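Long-range contacts in mandelate racemase / muconate lactonizing enzyme family protein (Agrobacterium tumefaciens, PDB 4DXK), which is an enolase-superfamily member of the mandelate racemase subgroup, possibly a lyase or racemase, whose exact substrate is not established: residues M1-L6 and P51-R56; E7-A12 and V390-S395; I188-L193 and A226-K231. All coordinates share one frame; numbering follows the deposited sequence. Where two conformers were deposited one is given.

Overall arrangement
From the N terminus, residues 1-6, which include the start of strand 3-11, meet residues 51-56 at the end of helix 38-53, closing a loop of 44 residues (interaction 1). The strand continues into interaction 2, where residues 7-12 pair with residues 390-395 near the C terminus. These contacts cross along the sequence and touch in space, tying the antiparallel sheet of the N-terminal domain to helix 38-53. Interaction 3, residues 188-193 with 226-231, opens after interaction 1 closes and is nested inside interaction 2. It joins two barrel helices; its centre lies about 45 Å from that of interaction 2 and 52 Å from that of interaction 1, on the opposite side of the chain's centre.

Interaction 1: M1-L6 and P51-R56; sequences MKITKL and PRVIGR
Ile3 and Ile54 bury the most surface here, with Val53 next, and the backbone of Ile3 grips the turn that follows helix 38-53. Ile3 N donates to Arg56 O over 2.8 Å, at 167° a nearly straight bond, and Ile3 O receives Gly55 N, also at 2.8 Å. Residues 53-56 form a type II beta turn, closed by Arg56 N on Val53 O, and Gly55 fills its third position with a positive phi of 94°, as is usual for glycine there. The side chain of Ile3 lies over the turn's oxygens: CG1, anti to the carbonyl carbon (chi1 -64°), lies by Arg56 O, CB is 3.5 Å from Val53 O, and CD1 reaches Val53 CB. Ile54 meets Ile3 at about a right angle, its CD1 4.0 Å from Ile3 CG2. That same methyl lies 3.6 Å from Thr4 O, against the backbone of the strand. Farther along, Leu6 crosses Val53 at about a right angle, and Val53 CG2 touches both of its methyls, the nearer being Leu6 CD1 at 3.9 Å. Toward the outside the extended chain of Lys2 passes Gly55 O, and a water bridges Lys2 NZ to that oxygen. Arg56 turns its guanidinium to a salt bridge with Asp67. Phe87 of helix 79-99 packs on Ile3, Leu6 and Val53, Leu64 of helix 61-68 covers Val53, and strand 17-24 pairs along strand 3-11, with a classic beta bulge where Thr4 and Lys5 both face His23.

Interaction 2: E7-A12 and V390-S395; sequences ETVRVA and VSRRFS
Glu7 and Arg392 form a salt bridge across the two strands, Arg392 NH1 giving a 2.8 Å bond to Glu7 OE2. The donor comes from the syn side, 32° out of the carboxylate plane, and the two flat groups are turned 46° against each other. Each has a second partner: Glu7 OE1 is hydrogen-bonded to His23 NE2, and Arg392 NH2 pairs with Glu385. Four backbone bonds zip the strands together, two between Thr8 and Arg393 and two between Arg10 and Ser391; Thr8 N to Arg393 O is 2.8 Å. Glu7, Val9 and Val11 share one face with Phe394, Arg392 and Val390. With CG anti to the backbone N (chi1 171°), Glu7 lies alongside Phe394, its CD 3.4 Å from Phe394 CE2. Val9 CG2 is 3.6 Å from Arg392 NH1, and Val390 CG1 meets Val9 CG1 at 3.9 Å. On the other face, in the conformer described, Ser391 OG sits 3.6 Å above the centre of the Arg10 guanidinium, whose NE is salt-bridged to Glu42 of helix 38-53; Thr8 OG1 also bonds Glu42. The arrangement is a regular antiparallel strand pair: the C-terminal strand 390-396 returns to border strand 3-11 in the four-stranded sheet, completing the alpha+beta capping domain characteristic of the enolase superfamily.

Interaction 3: I188-L193 and A226-K231; sequences ISMPDL and AMQIAK
Two neighbouring outer helices of the enolase-type alpha/beta barrel, 190-207 and 223-232, meet here, with Ile188 and Leu193 of the first segment facing Gln228 and Ile229 of the second. Gln228 carries the most buried surface. Its CG is anti to the backbone N (chi1 180°), and the chain extended beyond it brings the amide beside Ile188, where OE1 lies 4.0 Å from Ile188 CG2. No direct hydrogen bond spans the segments; two waters do the work. One accepts from Ile188 N and donates to Gln228 OE1, at 2.7 Å from that oxygen. The other donates to Ile188 O at 2.8 Å and accepts a longer bond from Gln228 NE2. Both ends of the amide thus pair, through water, with the backbone N-H and C=O of a single residue, an arrangement consistent with the modelled amide orientation. Beside this polar bridge the packing is apolar. Ile229 CG1 stands 4.1 Å from Ile188 CG2 and 4.3 Å from Leu193 CD1, while Leu193 CD2 approaches Gln228 NE2. Helix 190-207 begins just after Ile188: Ser189 is its N-cap, and Ser189 OG accepts from Asp192 N at 3.0 Å. Asp192 in turn forms a salt bridge with Lys182. From nearby loops, Trp221 packs on Ile188 and Ile229, and Phe176 on Leu193 and Ile229. Helix 253-259 lies against helix 223-232 through Tyr256, which touches Ala226 and Ala230, and Asp209 of a neighbouring subunit packs on Pro191.

Interaction 1: M1-L6 and P51-R56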
loop_
_atom_site.group_PDB
_atom_site.type_symbol
_atom_site.label_atom_id
_atom_site.label_comp_id
_atom_site.label_asym_id
_atom_site.label_seq_id
_atom_site.Cartn_x
_atom_site.Cartn_y
_atom_site.Cartn_z
ATOM N N MET A 1 -3.722 -43.402 28.359
ATOM C CA MET A 1 -5.095 -43.429 28.858
ATOM C C MET A 1 -6.065 -43.014 27.759
ATOM O O MET A 1 -5.650 -42.546 26.693
ATOM C CB MET A 1 -5.242 -42.582 30.130
ATOM C CG MET A 1 -5.497 -41.100 29.910
ATOM S SD MET A 1 -5.296 -40.092 31.408
ATOM C CE MET A 1 -3.536 -39.785 31.355
ATOM N N LYS A 2 -7.352 -43.234 28.012
ATOM C CA LYS A 2 -8.415 -42.930 27.064
ATOM C C LYS A 2 -9.568 -42.239 27.765
ATOM O O LYS A 2 -9.879 -42.536 28.921
ATOM C CB LYS A 2 -8.940 -44.215 26.418
ATOM C CG LYS A 2 -7.925 -44.965 25.572
ATOM C CD LYS A 2 -8.520 -46.249 25.013
ATOM C CE LYS A 2 -7.594 -46.887 23.983
ATOM N NZ LYS A 2 -8.148 -48.161 23.442
ATOM N N ILE A 3 -10.213 -41.334 27.041
ATOM C CA ILE A 3 -11.424 -40.680 27.512
ATOM C C ILE A 3 -12.555 -41.702 27.538
ATOM O O ILE A 3 -12.773 -42.430 26.562
ATOM C CB ILE A 3 -11.796 -39.507 26.592
ATOM C CG1 ILE A 3 -10.709 -38.425 26.652
ATOM C CG2 ILE A 3 -13.167 -38.947 26.957
ATOM C CD1 ILE A 3 -10.851 -37.345 25.594
ATOM N N THR A 4 -13.262 -41.770 28.661
ATOM C CA THR A 4 -14.358 -42.717 28.808
ATOM C C THR A 4 -15.725 -42.049 28.842
ATOM O O THR A 4 -16.716 -42.646 28.416
ATOM C CB THR A 4 -14.206 -43.527 30.098
ATOM O OG1 THR A 4 -13.959 -42.613 31.172
ATOM C CG2 THR A 4 -13.059 -44.530 29.977
ATOM N N LYS A 5 -15.810 -40.862 29.438
ATOM C CA LYS A 5 -17.097 -40.175 29.579
ATOM C C LYS A 5 -16.936 -38.673 29.446
ATOM O O LYS A 5 -15.915 -38.114 29.843
ATOM C CB LYS A 5 -17.728 -40.447 30.949
ATOM C CG LYS A 5 -17.856 -41.899 31.339
ATOM C CD LYS A 5 -18.226 -42.041 32.808
ATOM C CE LYS A 5 -19.458 -41.223 33.159
ATOM N NZ LYS A 5 -19.917 -41.464 34.564
ATOM N N LEU A 6 -17.957 -38.025 28.900
ATOM C CA LEU A 6 -18.064 -36.574 28.947
ATOM C C LEU A 6 -19.259 -36.220 29.795
ATOM O O LEU A 6 -20.375 -36.699 29.553
ATOM C CB LEU A 6 -18.272 -35.964 27.565
ATOM C CG LEU A 6 -17.156 -35.994 26.538
ATOM C CD1 LEU A 6 -17.463 -34.987 25.422
ATOM C CD2 LEU A 6 -15.799 -35.724 27.185
ATOM N N PRO A 51 -19.113 -37.947 20.384
ATOM C CA PRO A 51 -18.814 -39.049 19.457
ATOM C C PRO A 51 -17.408 -38.973 18.864
ATOM O O PRO A 51 -16.895 -39.998 18.402
ATOM C CB PRO A 51 -19.879 -38.898 18.361
ATOM C CG PRO A 51 -20.345 -37.488 18.461
ATOM C CD PRO A 51 -20.247 -37.129 19.917
ATOM N N ARG A 52 -16.789 -37.795 18.881
ATOM C CA ARG A 52 -15.453 -37.634 18.332
ATOM C C ARG A 52 -14.330 -37.897 19.328
ATOM O O ARG A 52 -13.180 -38.086 18.925
ATOM C CB ARG A 52 -15.286 -36.234 17.750
ATOM C CG ARG A 52 -16.056 -36.055 16.467
ATOM C CD ARG A 52 -16.110 -34.606 16.022
ATOM N NE ARG A 52 -16.750 -34.490 14.714
ATOM C CZ ARG A 52 -18.057 -34.584 14.508
ATOM N NH1 ARG A 52 -18.887 -34.779 15.523
ATOM N NH2 ARG A 52 -18.545 -34.473 13.276
ATOM N N VAL A 53 -14.632 -37.896 20.625
ATOM C CA VAL A 53 -13.547 -37.984 21.605
ATOM C C VAL A 53 -13.601 -39.177 22.560
ATOM O O VAL A 53 -12.584 -39.510 23.161
ATOM C CB VAL A 53 -13.380 -36.681 22.420
ATOM C CG1 VAL A 53 -13.257 -35.482 21.491
ATOM C CG2 VAL A 53 -14.531 -36.504 23.404
ATOM N N ILE A 54 -14.757 -39.809 22.732
ATOM C CA ILE A 54 -14.799 -41.009 23.564
ATOM C C ILE A 54 -13.879 -42.053 22.945
ATOM O O ILE A 54 -13.968 -42.333 21.742
ATOM C CB ILE A 54 -16.222 -41.595 23.693
ATOM C CG1 ILE A 54 -17.167 -40.586 24.341
ATOM C CG2 ILE A 54 -16.201 -42.913 24.481
ATOM C CD1 ILE A 54 -16.795 -40.224 25.751
ATOM N N GLY A 55 -12.992 -42.611 23.763
ATOM C CA GLY A 55 -12.043 -43.604 23.295
ATOM C C GLY A 55 -10.701 -43.019 22.882
ATOM O O GLY A 55 -9.756 -43.767 22.632
ATOM N N ARG A 56 -10.608 -41.689 22.806
ATOM C CA ARG A 56 -9.382 -41.024 22.356
ATOM C C ARG A 56 -8.410 -40.751 23.503
ATOM O O ARG A 56 -8.813 -40.621 24.664
ATOM C CB ARG A 56 -9.724 -39.706 21.662
ATOM C CG ARG A 56 -10.502 -39.865 20.360
ATOM C CD ARG A 56 -9.572 -40.228 19.210
ATOM N NE ARG A 56 -8.518 -39.224 19.077
ATOM C CZ ARG A 56 -8.564 -38.167 18.270
ATOM N NH1 ARG A 56 -9.603 -37.967 17.462
ATOM N NH2 ARG A 56 -7.553 -37.307 18.255
HETATM O O HOH W 1 -10.250 -46.453 22.169
#

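Interaction 2: E7-A12 and V390-S395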
loop_
_atom_site.group_PDB
_atom_site.type_symbol
_atom_site.label_atom_id
_atom_site.label_comp_id
_atom_site.label_asym_id
_atom_site.label_seq_id
_atom_site.Cartn_x
_atom_site.Cartn_y
_atom_site.Cartn_z
ATOM N N GLU A 7 -19.034 -35.374 30.787
ATOM C CA GLU A 7 -20.075 -34.968 31.715
ATOM C C GLU A 7 -20.224 -33.456 31.624
ATOM O O GLU A 7 -19.226 -32.730 31.630
ATOM C CB GLU A 7 -19.690 -35.388 33.136
ATOM C CG GLU A 7 -20.599 -34.843 34.225
ATOM C CD GLU A 7 -20.126 -35.216 35.619
ATOM O OE1 GLU A 7 -18.994 -35.728 35.770
ATOM O OE2 GLU A 7 -20.888 -34.994 36.578
ATOM N N THR A 8 -21.454 -32.974 31.521
ATOM C CA THR A 8 -21.702 -31.547 31.625
ATOM C C THR A 8 -22.486 -31.258 32.894
ATOM O O THR A 8 -23.330 -32.058 33.310
ATOM C CB THR A 8 -22.461 -31.014 30.411
ATOM O OG1 THR A 8 -23.592 -31.855 30.151
ATOM C CG2 THR A 8 -21.553 -30.987 29.183
ATOM N N VAL A 9 -22.207 -30.110 33.506
ATOM C CA VAL A 9 -22.836 -29.708 34.758
ATOM C C VAL A 9 -23.310 -28.272 34.626
ATOM O O VAL A 9 -22.564 -27.402 34.155
ATOM C CB VAL A 9 -21.843 -29.797 35.936
ATOM C CG1 VAL A 9 -22.524 -29.432 37.249
ATOM C CG2 VAL A 9 -21.237 -31.184 36.025
ATOM N N ARG A 10 -24.550 -28.037 35.044
ATOM C CA ARG A 10 -25.112 -26.695 35.120
ATOM C C ARG A 10 -25.728 -26.486 36.494
ATOM O O ARG A 10 -26.096 -27.450 37.176
ATOM C CB ARG A 10 -26.177 -26.465 34.041
ATOM C CG ARG A 10 -25.603 -26.417 32.633
ATOM C CD ARG A 10 -26.636 -26.041 31.573
ATOM N NE ARG A 10 -27.637 -27.085 31.369
ATOM C CZ ARG A 10 -28.891 -27.020 31.800
ATOM N NH1 ARG A 10 -29.314 -25.952 32.466
ATOM N NH2 ARG A 10 -29.724 -28.024 31.565
ATOM N N VAL A 11 -25.846 -25.224 36.895
ATOM C CA VAL A 11 -26.530 -24.872 38.135
ATOM C C VAL A 11 -27.566 -23.782 37.879
ATOM O O VAL A 11 -27.296 -22.793 37.193
ATOM C CB VAL A 11 -25.546 -24.450 39.251
ATOM C CG1 VAL A 11 -24.646 -25.613 39.630
ATOM C CG2 VAL A 11 -24.713 -23.247 38.831
ATOM N N ALA A 12 -28.763 -23.967 38.427
ATOM C CA ALA A 12 -29.871 -23.066 38.130
ATOM C C ALA A 12 -29.618 -21.659 38.652
ATOM O O ALA A 12 -30.164 -20.687 38.127
ATOM C CB ALA A 12 -31.172 -23.618 38.702
ATOM N N VAL A 390 -28.422 -28.568 40.806
ATOM C CA VAL A 390 -27.484 -29.092 39.825
ATOM C C VAL A 390 -28.160 -29.990 38.796
ATOM O O VAL A 390 -29.006 -30.820 39.144
ATOM C CB VAL A 390 -26.387 -29.905 40.545
ATOM C CG1 VAL A 390 -25.419 -30.542 39.547
ATOM C CG2 VAL A 390 -25.646 -29.026 41.538
ATOM N N SER A 391 -27.798 -29.818 37.529
ATOM C CA SER A 391 -28.215 -30.750 36.491
ATOM C C SER A 391 -26.972 -31.278 35.793
ATOM O O SER A 391 -26.024 -30.532 35.548
ATOM C CB SER A 391 -29.146 -30.076 35.484
ATOM O OG SER A 391 -28.519 -28.961 34.877
ATOM N N ARG A 392 -26.971 -32.568 35.488
ATOM C CA ARG A 392 -25.833 -33.206 34.841
ATOM C C ARG A 392 -26.294 -34.029 33.659
ATOM O O ARG A 392 -27.388 -34.603 33.683
ATOM C CB ARG A 392 -25.087 -34.121 35.811
ATOM C CG ARG A 392 -24.581 -33.451 37.073
ATOM C CD ARG A 392 -23.827 -34.447 37.950
ATOM N NE ARG A 392 -23.551 -33.914 39.282
ATOM C CZ ARG A 392 -22.375 -33.434 39.678
ATOM N NH1 ARG A 392 -21.333 -33.426 38.856
ATOM N NH2 ARG A 392 -22.233 -32.967 40.910
ATOM N N ARG A 393 -25.457 -34.098 32.631
ATOM C CA ARG A 393 -25.699 -34.982 31.501
ATOM C C ARG A 393 -24.403 -35.689 31.138
ATOM O O ARG A 393 -23.318 -35.103 31.217
ATOM C CB ARG A 393 -26.234 -34.213 30.300
ATOM C CG ARG A 393 -26.584 -35.120 29.143
ATOM C CD ARG A 393 -27.209 -34.376 27.984
ATOM N NE ARG A 393 -27.277 -35.248 26.818
ATOM C CZ ARG A 393 -27.526 -34.830 25.585
ATOM N NH1 ARG A 393 -27.723 -33.537 25.347
ATOM N NH2 ARG A 393 -27.562 -35.703 24.588
ATOM N N PHE A 394 -24.515 -36.953 30.743
ATOM C CA PHE A 394 -23.358 -37.786 30.448
ATOM C C PHE A 394 -23.408 -38.376 29.046
ATOM O O PHE A 394 -24.485 -38.729 28.556
ATOM C CB PHE A 394 -23.297 -38.954 31.438
ATOM C CG PHE A 394 -23.047 -38.542 32.860
ATOM C CD1 PHE A 394 -24.101 -38.183 33.688
ATOM C CD2 PHE A 394 -21.759 -38.529 33.369
ATOM C CE1 PHE A 394 -23.870 -37.809 35.004
ATOM C CE2 PHE A 394 -21.521 -38.161 34.682
ATOM C CZ PHE A 394 -22.581 -37.798 35.496
ATOM N N SER A 395 -22.241 -38.494 28.418
ATOM C CA SER A 395 -22.059 -39.320 27.228
ATOM C C SER A 395 -20.969 -40.339 27.503
ATOM O O SER A 395 -19.960 -40.025 28.139
ATOM C CB SER A 395 -21.615 -38.483 26.034
ATOM O OG SER A 395 -22.655 -37.669 25.530
#

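Interaction 3: I188-L193 and A226-K231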
loop_
_atom_site.group_PDB
_atom_site.type_symbol
_atom_site.label_atom_id
_atom_site.label_comp_id
_atom_site.label_asym_id
_atom_site.label_seq_id
_atom_site.Cartn_x
_atom_site.Cartn_y
_atom_site.Cartn_z
ATOM N N ILE A 188 -24.194 9.810 20.020
ATOM C CA ILE A 188 -24.198 10.256 21.408
ATOM C C ILE A 188 -24.280 11.776 21.426
ATOM O O ILE A 188 -23.517 12.461 20.744
ATOM C CB ILE A 188 -22.977 9.717 22.213
ATOM C CG1 ILE A 188 -23.135 10.017 23.703
ATOM C CG2 ILE A 188 -21.658 10.259 21.677
ATOM C CD1 ILE A 188 -22.098 9.322 24.567
ATOM N N SER A 189 -25.246 12.302 22.170
ATOM C CA SER A 189 -25.376 13.745 22.286
ATOM C C SER A 189 -24.230 14.245 23.140
ATOM O O SER A 189 -23.705 13.512 23.979
ATOM C CB SER A 189 -26.703 14.123 22.943
ATOM O OG SER A 189 -26.688 13.832 24.333
ATOM N N MET A 190 -23.830 15.493 22.930
ATOM C CA MET A 190 -22.763 16.063 23.739
ATOM C C MET A 190 -23.106 16.126 25.233
ATOM O O MET A 190 -22.239 15.855 26.063
ATOM C CB MET A 190 -22.289 17.408 23.185
ATOM C CG MET A 190 -21.508 17.233 21.879
ATOM S SD MET A 190 -20.742 18.733 21.242
ATOM C CE MET A 190 -22.191 19.631 20.689
ATOM N N PRO A 191 -24.364 16.453 25.589
ATOM C CA PRO A 191 -24.681 16.375 27.024
ATOM C C PRO A 191 -24.557 14.953 27.589
ATOM O O PRO A 191 -24.073 14.802 28.712
ATOM C CB PRO A 191 -26.134 16.854 27.090
ATOM C CG PRO A 191 -26.266 17.778 25.926
ATOM C CD PRO A 191 -25.444 17.129 24.840
ATOM N N ASP A 192 -24.963 13.931 26.841
ATOM C CA ASP A 192 -24.816 12.563 27.334
ATOM C C ASP A 192 -23.350 12.138 27.405
ATOM O O ASP A 192 -22.952 11.375 28.294
ATOM C CB ASP A 192 -25.609 11.586 26.471
ATOM C CG ASP A 192 -27.100 11.660 26.725
ATOM O OD1 ASP A 192 -27.515 12.296 27.719
ATOM O OD2 ASP A 192 -27.858 11.072 25.929
ATOM N N LEU A 193 -22.544 12.620 26.463
ATOM C CA LEU A 193 -21.108 12.378 26.500
ATOM C C LEU A 193 -20.504 13.026 27.754
ATOM O O LEU A 193 -19.756 12.382 28.498
ATOM C CB LEU A 193 -20.461 12.892 25.209
ATOM C CG LEU A 193 -18.937 12.909 25.093
ATOM C CD1 LEU A 193 -18.338 11.584 25.504
ATOM C CD2 LEU A 193 -18.530 13.241 23.661
ATOM N N ALA A 226 -17.806 6.175 18.211
ATOM C CA ALA A 226 -16.660 5.608 18.925
ATOM C C ALA A 226 -15.454 6.552 18.870
ATOM O O ALA A 226 -14.790 6.786 19.891
ATOM C CB ALA A 226 -16.307 4.240 18.360
ATOM N N MET A 227 -15.168 7.101 17.691
ATOM C CA MET A 227 -14.040 8.025 17.560
ATOM C C MET A 227 -14.292 9.335 18.309
ATOM O O MET A 227 -13.377 9.898 18.907
ATOM C CB MET A 227 -13.692 8.283 16.086
ATOM C CG MET A 227 -13.081 7.081 15.376
ATOM S SD MET A 227 -12.413 7.429 13.737
ATOM C CE MET A 227 -13.906 7.876 12.830
ATOM N N GLN A 228 -15.535 9.809 18.289
ATOM C CA GLN A 228 -15.907 11.016 19.019
ATOM C C GLN A 228 -15.663 10.840 20.520
ATOM O O GLN A 228 -15.091 11.712 21.183
ATOM C CB GLN A 228 -17.384 11.301 18.752
ATOM C CG GLN A 228 -17.941 12.529 19.440
ATOM C CD GLN A 228 -19.429 12.673 19.208
ATOM O OE1 GLN A 228 -20.031 11.907 18.457
ATOM N NE2 GLN A 228 -20.033 13.664 19.850
ATOM N N ILE A 229 -16.101 9.705 21.051
ATOM C CA ILE A 229 -15.902 9.383 22.461
ATOM C C ILE A 229 -14.418 9.240 22.798
ATOM O O ILE A 229 -13.951 9.754 23.825
ATOM C CB ILE A 229 -16.677 8.100 22.854
ATOM C CG1 ILE A 229 -18.189 8.327 22.753
ATOM C CG2 ILE A 229 -16.267 7.620 24.244
ATOM C CD1 ILE A 229 -19.001 7.046 22.785
ATOM N N ALA A 230 -13.679 8.550 21.930
ATOM C CA ALA A 230 -12.249 8.341 22.144
ATOM C C ALA A 230 -11.537 9.681 22.305
ATOM O O ALA A 230 -10.754 9.867 23.240
ATOM C CB ALA A 230 -11.640 7.555 20.996
ATOM N N LYS A 231 -11.796 10.607 21.388
ATOM C CA LYS A 231 -11.169 11.928 21.461
ATOM C C LYS A 231 -11.533 12.649 22.756
ATOM O O LYS A 231 -10.675 13.264 23.407
ATOM C CB LYS A 231 -11.553 12.784 20.255
ATOM C CG LYS A 231 -11.019 12.245 18.942
ATOM C CD LYS A 231 -11.132 13.259 17.812
ATOM C CE LYS A 231 -12.571 13.618 17.519
ATOM N NZ LYS A 231 -12.676 14.760 16.553
HETATM O O HOH W 2 -22.602 11.136 18.025
HETATM O O HOH W 3 -22.996 14.775 19.273
#